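Side-chain contacts in lysin (Enterococcus phage IMEEF1, PDB 6IST), which probably cleaves the peptidoglycan of enterococcal cell walls through a CHAP-type peptidase domain that also carries a calcium ion: residues Y171-K176 / E181-I186; I191-P194 / Y198-E201; S9-L14 / V105-N110. All blocks are in the same frame, centred on the assembly; numbering follows the deposited sequence.

Contact 1 of 3, residues Y171-K176 / E181-I186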
loop_
_atom_site.group_PDB
_atom_site.type_symbol
_atom_site.label_atom_id
_atom_site.label_comp_id
_atom_site.label_asym_id
_atom_site.label_seq_id
_atom_site.Cartn_x
_atom_site.Cartn_y
_atom_site.Cartn_z
ATOM N N TYR C 171 2.360 -6.363 2.866
ATOM C CA TYR C 171 2.359 -6.152 4.291
ATOM C C TYR C 171 2.862 -7.407 4.910
ATOM O O TYR C 171 2.849 -8.489 4.270
ATOM C CB TYR C 171 1.012 -5.697 4.879
ATOM C CG TYR C 171 -0.075 -6.720 4.828
ATOM C CD1 TYR C 171 -0.184 -7.694 5.828
ATOM C CD2 TYR C 171 -0.963 -6.751 3.762
ATOM C CE1 TYR C 171 -1.151 -8.667 5.753
ATOM C CE2 TYR C 171 -1.969 -7.707 3.706
ATOM C CZ TYR C 171 -2.057 -8.658 4.696
ATOM O OH TYR C 171 -3.062 -9.651 4.568
ATOM N N TYR C 172 3.358 -7.274 6.135
ATOM C CA TYR C 172 3.836 -8.443 6.847
ATOM C C TYR C 172 2.927 -8.694 7.964
ATOM O O TYR C 172 2.392 -7.804 8.572
ATOM C CB TYR C 172 5.231 -8.340 7.405
ATOM C CG TYR C 172 6.314 -7.947 6.473
ATOM C CD1 TYR C 172 6.255 -8.176 5.114
ATOM C CD2 TYR C 172 7.465 -7.403 6.969
ATOM C CE1 TYR C 172 7.315 -7.806 4.262
ATOM C CE2 TYR C 172 8.529 -7.050 6.132
ATOM C CZ TYR C 172 8.464 -7.271 4.797
ATOM O OH TYR C 172 9.542 -6.892 3.985
ATOM N N LYS C 173 2.830 -9.973 8.317
ATOM C CA LYS C 173 1.951 -10.362 9.458
ATOM C C LYS C 173 2.767 -11.238 10.428
ATOM O O LYS C 173 3.477 -12.144 10.033
ATOM C CB LYS C 173 0.716 -11.126 8.952
ATOM C CG LYS C 173 -0.175 -11.779 10.010
ATOM C CD LYS C 173 -1.224 -12.680 9.351
ATOM C CE LYS C 173 -2.221 -13.173 10.420
ATOM N NZ LYS C 173 -3.412 -13.861 9.852
ATOM N N ARG C 174 2.731 -10.865 11.686
ATOM C CA ARG C 174 3.391 -11.606 12.753
ATOM C C ARG C 174 2.330 -12.539 13.299
ATOM O O ARG C 174 1.317 -12.095 13.818
ATOM C CB ARG C 174 3.851 -10.626 13.843
ATOM C CG ARG C 174 4.680 -11.253 14.934
ATOM C CD ARG C 174 6.020 -11.670 14.425
ATOM N NE ARG C 174 6.861 -12.187 15.478
ATOM C CZ ARG C 174 8.015 -12.819 15.275
ATOM N NH1 ARG C 174 8.469 -13.051 14.033
ATOM N NH2 ARG C 174 8.721 -13.243 16.332
ATOM N N THR C 175 2.540 -13.821 13.133
ATOM C CA THR C 175 1.506 -14.804 13.438
ATOM C C THR C 175 1.534 -15.139 14.931
ATOM O O THR C 175 2.538 -14.922 15.565
ATOM C CB THR C 175 1.713 -16.090 12.641
ATOM O OG1 THR C 175 3.003 -16.620 12.941
ATOM C CG2 THR C 175 1.627 -15.805 11.140
ATOM N N LYS C 176 0.433 -15.666 15.445
ATOM C CA LYS C 176 0.327 -16.182 16.840
ATOM C C LYS C 176 1.502 -17.058 17.201
ATOM O O LYS C 176 2.031 -16.960 18.274
ATOM C CB LYS C 176 -0.908 -17.083 17.008
ATOM C CG LYS C 176 -2.119 -16.482 17.699
ATOM C CD LYS C 176 -2.920 -17.497 18.538
ATOM C CE LYS C 176 -3.049 -18.925 17.972
ATOM N NZ LYS C 176 -3.581 -19.061 16.579
ATOM N N GLU C 181 4.949 -13.669 8.126
ATOM C CA GLU C 181 4.471 -13.929 6.751
ATOM C C GLU C 181 4.415 -12.696 5.919
ATOM O O GLU C 181 4.074 -11.643 6.430
ATOM C CB GLU C 181 3.064 -14.422 6.843
ATOM C CG GLU C 181 2.931 -15.784 7.528
ATOM C CD GLU C 181 1.462 -16.208 7.694
ATOM O OE1 GLU C 181 0.502 -15.396 7.503
ATOM O OE2 GLU C 181 1.259 -17.373 8.097
ATOM N N GLN C 182 4.725 -12.802 4.633
ATOM C CA GLN C 182 4.564 -11.676 3.767
ATOM C C GLN C 182 3.276 -11.917 2.940
ATOM O O GLN C 182 3.085 -13.070 2.425
ATOM C CB GLN C 182 5.768 -11.546 2.837
ATOM C CG GLN C 182 7.131 -11.405 3.510
ATOM C CD GLN C 182 8.186 -10.783 2.638
ATOM O OE1 GLN C 182 7.889 -9.935 1.748
ATOM N NE2 GLN C 182 9.444 -11.183 2.869
ATOM N N TRP C 183 2.479 -10.854 2.757
ATOM C CA TRP C 183 1.215 -10.894 2.076
ATOM C C TRP C 183 1.158 -9.815 1.016
ATOM O O TRP C 183 1.719 -8.770 1.220
ATOM C CB TRP C 183 0.081 -10.695 3.077
ATOM C CG TRP C 183 -0.159 -11.851 3.960
ATOM C CD1 TRP C 183 0.543 -12.214 5.050
ATOM C CD2 TRP C 183 -1.199 -12.819 3.800
ATOM N NE1 TRP C 183 0.028 -13.362 5.588
ATOM C CE2 TRP C 183 -1.073 -13.738 4.855
ATOM C CE3 TRP C 183 -2.225 -12.975 2.862
ATOM C CZ2 TRP C 183 -1.943 -14.803 5.018
ATOM C CZ3 TRP C 183 -3.120 -14.016 3.033
ATOM C CH2 TRP C 183 -2.986 -14.911 4.114
ATOM N N PHE C 184 0.496 -10.091 -0.097
ATOM C CA PHE C 184 0.384 -9.163 -1.246
ATOM C C PHE C 184 -1.045 -8.832 -1.488
ATOM O O PHE C 184 -1.854 -9.707 -1.650
ATOM C CB PHE C 184 1.031 -9.822 -2.416
ATOM C CG PHE C 184 1.070 -9.027 -3.698
ATOM C CD1 PHE C 184 1.427 -7.716 -3.725
ATOM C CD2 PHE C 184 0.811 -9.679 -4.891
ATOM C CE1 PHE C 184 1.473 -7.034 -4.919
ATOM C CE2 PHE C 184 0.879 -9.021 -6.106
ATOM C CZ PHE C 184 1.203 -7.678 -6.104
ATOM N N VAL C 185 -1.343 -7.541 -1.551
ATOM C CA VAL C 185 -2.660 -7.062 -1.872
ATOM C C VAL C 185 -2.667 -6.640 -3.312
ATOM O O VAL C 185 -1.799 -5.869 -3.734
ATOM C CB VAL C 185 -3.017 -5.873 -0.942
ATOM C CG1 VAL C 185 -4.336 -5.224 -1.329
ATOM C CG2 VAL C 185 -3.015 -6.382 0.484
ATOM N N ILE C 186 -3.608 -7.203 -4.071
ATOM C CA ILE C 186 -3.756 -6.915 -5.480
ATOM C C ILE C 186 -5.181 -7.254 -5.902
ATOM O O ILE C 186 -5.710 -8.272 -5.491
ATOM C CB ILE C 186 -2.754 -7.742 -6.334
ATOM C CG1 ILE C 186 -2.948 -7.480 -7.827
ATOM C CG2 ILE C 186 -2.836 -9.222 -6.024
ATOM C CD1 ILE C 186 -1.828 -7.914 -8.728
HETATM O O HOH W 1 9.198 -7.652 1.398
HETATM O O HOH W 2 -1.777 -16.083 8.633
#
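Tyr-171 lays its ring beneath the first carbon of the Trp-183 side chain: Trp-183 CB sits over one ring face, 3.6 Å from the centroid of the Tyr-171 ring and displaced toward its rim, a CH-pi contact. The phenol plane and the indole are within 4° of parallel but slid so far apart that they barely overlap. With CG held between backbone N and carbonyl carbon (chi1 68°), the Tyr-171 ring lies across the neighbouring strand, where Val-185 CG2 meets its edge, 3.6 Å from Tyr-171 CE2. The backbones pair as an antiparallel beta hairpin, strands 169-174 and 180-186, inside a five-stranded mixed sheet. Tyr-171/Trp-183 and Lys-173/Glu-181 are its hydrogen-bonded pairs, each closed by two N-H...O bonds; between them lies the non-hydrogen-bonded pair Tyr-172/Gln-182, where Tyr-172 CA makes a CA-H...O contact with Glu-181 O. On the face carrying Tyr-172 and Gln-182, the two side chains run side by side, Tyr-172 CE1 3.3 Å from Gln-182 OE1, and one water joins Tyr-172 OH to that amide oxygen. On the face of Lys-173 and Trp-183, Glu-181 OE1 lies close to the indole plane and takes the N-H of Trp-183 NE1 at 2.8 Å, on its anti side and 25° out of the carboxylate plane. A water donates to the same OE1 and accepts from Lys-173 NZ, itself salt-bridged to Glu-229. The extended chain of Lys-173 runs alongside Glu-181 and the indole, Lys-173 CD 3.7 Å from Glu-181 OE1, while Thr-175 CG2 packs 3.4 Å from Glu-181 OE2.

Contact 2 of 3, residues I191-P194 / Y198-E201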
loop_
_atom_site.group_PDB
_atom_site.type_symbol
_atom_site.label_atom_id
_atom_site.label_comp_id
_atom_site.label_asym_id
_atom_site.label_seq_id
_atom_site.Cartn_x
_atom_site.Cartn_y
_atom_site.Cartn_z
ATOM N N ILE C 191 -2.873 -12.177 -1.104
ATOM C CA ILE C 191 -2.165 -13.420 -1.449
ATOM C C ILE C 191 -1.035 -13.638 -0.480
ATOM O O ILE C 191 -0.231 -12.773 -0.328
ATOM C CB ILE C 191 -1.580 -13.343 -2.863
ATOM C CG1 ILE C 191 -2.717 -12.986 -3.835
ATOM C CG2 ILE C 191 -0.856 -14.660 -3.197
ATOM C CD1 ILE C 191 -2.353 -13.015 -5.309
ATOM N N TYR C 192 -1.005 -14.770 0.212
ATOM C CA TYR C 192 0.142 -15.195 0.993
ATOM C C TYR C 192 1.299 -15.542 0.059
ATOM O O TYR C 192 1.133 -16.273 -0.929
ATOM C CB TYR C 192 -0.180 -16.376 1.934
ATOM C CG TYR C 192 1.033 -16.998 2.533
ATOM C CD1 TYR C 192 1.769 -16.311 3.476
ATOM C CD2 TYR C 192 1.436 -18.296 2.192
ATOM C CE1 TYR C 192 2.925 -16.861 4.029
ATOM C CE2 TYR C 192 2.575 -18.860 2.739
ATOM C CZ TYR C 192 3.301 -18.143 3.676
ATOM O OH TYR C 192 4.406 -18.633 4.258
ATOM N N LEU C 193 2.453 -14.921 0.294
ATOM C CA LEU C 193 3.615 -15.149 -0.529
ATOM C C LEU C 193 4.511 -16.280 0.068
ATOM O O LEU C 193 5.199 -16.085 1.033
ATOM C CB LEU C 193 4.414 -13.852 -0.620
ATOM C CG LEU C 193 3.676 -12.681 -1.256
ATOM C CD1 LEU C 193 4.516 -11.424 -0.999
ATOM C CD2 LEU C 193 3.269 -12.859 -2.710
ATOM N N PRO C 194 4.527 -17.476 -0.540
ATOM C CA PRO C 194 5.214 -18.613 0.119
ATOM C C PRO C 194 6.735 -18.616 0.087
ATOM O O PRO C 194 7.353 -19.197 0.983
ATOM C CB PRO C 194 4.664 -19.856 -0.608
ATOM C CG PRO C 194 3.528 -19.373 -1.427
ATOM C CD PRO C 194 3.693 -17.898 -1.672
ATOM N N TYR C 198 8.251 -15.532 -4.946
ATOM C CA TYR C 198 6.965 -14.877 -4.941
ATOM C C TYR C 198 7.064 -13.418 -4.480
ATOM O O TYR C 198 6.526 -12.530 -5.150
ATOM C CB TYR C 198 5.947 -15.639 -4.165
ATOM C CG TYR C 198 5.420 -16.844 -4.916
ATOM C CD1 TYR C 198 4.443 -16.699 -5.859
ATOM C CD2 TYR C 198 5.861 -18.127 -4.602
ATOM C CE1 TYR C 198 3.950 -17.824 -6.546
ATOM C CE2 TYR C 198 5.368 -19.247 -5.266
ATOM C CZ TYR C 198 4.411 -19.080 -6.229
ATOM O OH TYR C 198 3.926 -20.170 -6.883
ATOM N N VAL C 199 7.883 -13.183 -3.461
ATOM C CA VAL C 199 8.130 -11.830 -2.953
ATOM C C VAL C 199 8.687 -10.950 -4.052
ATOM O O VAL C 199 8.205 -9.846 -4.289
ATOM C CB VAL C 199 9.002 -11.853 -1.694
ATOM C CG1 VAL C 199 9.409 -10.446 -1.313
ATOM C CG2 VAL C 199 8.192 -12.493 -0.537
ATOM N N ASN C 200 9.765 -11.420 -4.656
ATOM C CA ASN C 200 10.395 -10.682 -5.730
ATOM C C ASN C 200 9.468 -10.372 -6.918
ATOM O O ASN C 200 9.450 -9.234 -7.469
ATOM C CB ASN C 200 11.658 -11.447 -6.197
ATOM C CG ASN C 200 12.777 -11.444 -5.130
ATOM O OD1 ASN C 200 12.760 -10.682 -4.153
ATOM N ND2 ASN C 200 13.745 -12.299 -5.330
ATOM N N GLU C 201 8.699 -11.353 -7.316
ATOM C CA GLU C 201 7.731 -11.087 -8.368
ATOM C C GLU C 201 6.616 -10.053 -7.963
ATOM O O GLU C 201 6.176 -9.212 -8.781
ATOM C CB GLU C 201 7.136 -12.404 -8.890
ATOM C CG GLU C 201 8.180 -13.332 -9.503
ATOM C CD GLU C 201 8.627 -12.935 -10.917
ATOM O OE1 GLU C 201 8.047 -11.986 -11.516
ATOM O OE2 GLU C 201 9.586 -13.567 -11.401
#
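Pro-194 presses the CD corner of its ring onto one face of the Tyr-198 phenol, a CH-pi contact with CD 4.1 Å from the centroid of the Tyr-198 ring and 29° off its normal. The touch is off-centre: Pro-194 CD comes closest to Tyr-198 CD2, at 3.7 Å, so the corner rests over the inner side of the ring, near the bond to CB. Next to it Leu-193 forms a two-pronged bump whose branches divide between neighbouring residues of the helix: CD1 meets Val-199 CG2 at 3.9 Å, and CD2 lies against Tyr-198 CB and Tyr-198 O, 4.1 Å from each. This is a strand-to-helix connection: strand 189-192, at one border of the mixed sheet, leads through a short turn into helix 196-208, and the chain folds back on itself through apolar contacts, with no hydrogen bond between the segments. In Val-199 the CG2 methyl is anti to the carbonyl carbon, which turns it toward Leu-193, whose CB it also approaches at 4.0 Å. Beyond the segments, Leu-193 also packs on Phe-184, and the Tyr-198 ring stacks on an aromatic side chain of a neighbouring chain.

Contact 3 of 3, residues S9-L14 / V105-N110; sequences SYVNGL and VSVDQN
Val-11 and Val-107 meet through one methyl: Val-11 CG1 lies 3.5 Å from Val-107 CB and 3.7 Å from Val-107 CG1. The contact packs the N-terminal helix 4-13 against strand 103-108 of the six-stranded antiparallel sheet in the CHAP domain, a papain-like peptidase fold. The two side chains point in opposing directions and pass alongside one another, and CG1 of Val-11, anti to its own nitrogen (chi1 176°), is the branch that enters between the two methyls of Val-107. Asn-12 adds a lesser touch at the exposed border, its OD1 4.2 Å from Val-107 CG2. No hydrogen bond crosses here; the join rests on apolar surfaces. In the next shell, helix 29-41 covers both partners, with Val-36 against Val-11 and Leu-32 against Val-107, while Ala-124 of the adjacent strand 123-128 also touches Val-107. The backbone of Val-107 is fixed by pairing with Ile-93, and the flanking residues Ser-106 and Asp-108 direct their CB atoms away from the helix. Asp-108 OD2 is hydrogen-bonded to His-90 NE2 and to His-127 NE2; with Cys-29 and His-90 it fits a Cys-His-Asp triad, consistent with a cysteine peptidase of this family. The other carboxylate oxygen, Asp-108 OD1, is met from within the strand by Ser-106 OG, on its syn side and 23° out of the carboxylate plane, at a short 2.5 Å.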
loop_
_atom_site.group_PDB
_atom_site.type_symbol
_atom_site.label_atom_id
_atom_site.label_comp_id
_atom_site.label_asym_id
_atom_site.label_seq_id
_atom_site.Cartn_x
_atom_site.Cartn_y
_atom_site.Cartn_z
ATOM N N SER C 9 21.083 14.902 6.768
ATOM C CA SER C 9 20.615 16.216 7.240
ATOM C C SER C 9 19.551 16.078 8.335
ATOM O O SER C 9 19.634 16.665 9.384
ATOM C CB SER C 9 20.097 17.016 6.076
ATOM O OG SER C 9 19.669 18.251 6.570
ATOM N N TYR C 10 18.569 15.245 8.081
ATOM C CA TYR C 10 17.489 15.025 9.025
ATOM C C TYR C 10 18.001 14.441 10.349
ATOM O O TYR C 10 17.715 14.967 11.435
ATOM C CB TYR C 10 16.417 14.107 8.404
ATOM C CG TYR C 10 15.302 13.831 9.361
ATOM C CD1 TYR C 10 14.337 14.779 9.638
ATOM C CD2 TYR C 10 15.249 12.635 10.019
ATOM C CE1 TYR C 10 13.315 14.534 10.571
ATOM C CE2 TYR C 10 14.234 12.359 10.939
ATOM C CZ TYR C 10 13.287 13.308 11.227
ATOM O OH TYR C 10 12.309 12.984 12.172
ATOM N N VAL C 11 18.785 13.380 10.253
ATOM C CA VAL C 11 19.370 12.744 11.453
ATOM C C VAL C 11 20.254 13.694 12.262
ATOM O O VAL C 11 20.045 13.843 13.469
ATOM C CB VAL C 11 20.097 11.454 11.095
ATOM C CG1 VAL C 11 20.776 10.851 12.300
ATOM C CG2 VAL C 11 19.049 10.471 10.599
ATOM N N ASN C 12 21.184 14.373 11.605
ATOM C CA ASN C 12 21.998 15.337 12.321
ATOM C C ASN C 12 21.159 16.481 12.974
ATOM O O ASN C 12 21.503 16.955 14.064
ATOM C CB ASN C 12 23.087 15.861 11.426
ATOM C CG ASN C 12 24.234 14.870 11.266
ATOM O OD1 ASN C 12 24.755 14.347 12.261
ATOM N ND2 ASN C 12 24.663 14.638 10.018
ATOM N N GLY C 13 20.079 16.881 12.310
ATOM C CA GLY C 13 19.074 17.834 12.812
ATOM C C GLY C 13 18.352 17.363 14.057
ATOM O O GLY C 13 17.859 18.148 14.822
ATOM N N LEU C 14 18.259 16.063 14.272
ATOM C CA LEU C 14 17.610 15.596 15.476
ATOM C C LEU C 14 18.467 15.659 16.698
ATOM O O LEU C 14 17.975 15.418 17.788
ATOM C CB LEU C 14 17.225 14.151 15.337
ATOM C CG LEU C 14 16.116 13.931 14.335
ATOM C CD1 LEU C 14 15.924 12.417 14.187
ATOM C CD2 LEU C 14 14.832 14.638 14.787
ATOM N N VAL C 105 30.888 6.690 13.976
ATOM C CA VAL C 105 29.962 7.630 14.520
ATOM C C VAL C 105 28.521 7.338 14.106
ATOM O O VAL C 105 28.241 7.199 12.959
ATOM C CB VAL C 105 30.354 9.052 14.106
ATOM C CG1 VAL C 105 29.360 10.058 14.575
ATOM C CG2 VAL C 105 31.740 9.395 14.657
ATOM N N SER C 106 27.618 7.256 15.068
ATOM C CA SER C 106 26.210 7.144 14.822
ATOM C C SER C 106 25.395 8.125 15.732
ATOM O O SER C 106 25.877 8.565 16.791
ATOM C CB SER C 106 25.740 5.657 14.906
ATOM O OG SER C 106 25.820 5.179 16.248
ATOM N N VAL C 107 24.174 8.493 15.313
ATOM C CA VAL C 107 23.254 9.269 16.125
ATOM C C VAL C 107 22.262 8.274 16.666
ATOM O O VAL C 107 21.712 7.465 15.882
ATOM C CB VAL C 107 22.549 10.302 15.292
ATOM C CG1 VAL C 107 21.363 10.862 15.997
ATOM C CG2 VAL C 107 23.539 11.364 14.951
ATOM N N ASP C 108 22.192 8.214 17.967
ATOM C CA ASP C 108 21.425 7.185 18.668
ATOM C C ASP C 108 20.616 7.884 19.749
ATOM O O ASP C 108 21.067 8.876 20.338
ATOM C CB ASP C 108 22.261 6.176 19.464
ATOM C CG ASP C 108 23.458 5.520 18.743
ATOM O OD1 ASP C 108 23.666 5.590 17.519
ATOM O OD2 ASP C 108 24.111 4.715 19.476
ATOM N N GLN C 109 19.417 7.352 20.049
ATOM C CA GLN C 109 18.693 7.702 21.281
ATOM C C GLN C 109 18.918 6.714 22.321
ATOM O O GLN C 109 19.142 5.534 22.023
ATOM C CB GLN C 109 17.186 7.820 21.027
ATOM C CG GLN C 109 16.872 8.973 20.136
ATOM C CD GLN C 109 15.414 9.222 19.850
ATOM O OE1 GLN C 109 15.081 10.336 19.459
ATOM N NE2 GLN C 109 14.554 8.207 19.952
ATOM N N ASN C 110 18.869 7.189 23.563
ATOM C CA ASN C 110 18.948 6.319 24.725
ATOM C C ASN C 110 20.252 5.621 24.918
ATOM O O ASN C 110 20.324 4.492 25.481
ATOM C CB ASN C 110 17.784 5.325 24.764
ATOM C CG ASN C 110 17.355 5.019 26.195
ATOM O OD1 ASN C 110 17.512 5.830 27.078
ATOM N ND2 ASN C 110 16.861 3.841 26.413
#

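Contact 2 hangs on the same sheet as contact 1, their centres 10 Å apart, because strand 180-186 pairs with strand 189-192. The edge of strand 180-186 away from strand 169-174 carries this pairing: Phe-184 O and Ile-191 N, 2.7 Å apart, and Gln-182 O and Leu-193 N, 2.9 Å apart, are probable hydrogen bonds; Gln-182 OE1 also packs on Val-199 CG2. Contact 3 stands apart on the opposite side of the chain's centre, its centre 31 Å from that of contact 1 and 35 Å from that of contact 2. It alone holds a member of the probable catalytic triad, and the Val-107 side chain lies about 11 Å from that of the calcium ligand Asp-31.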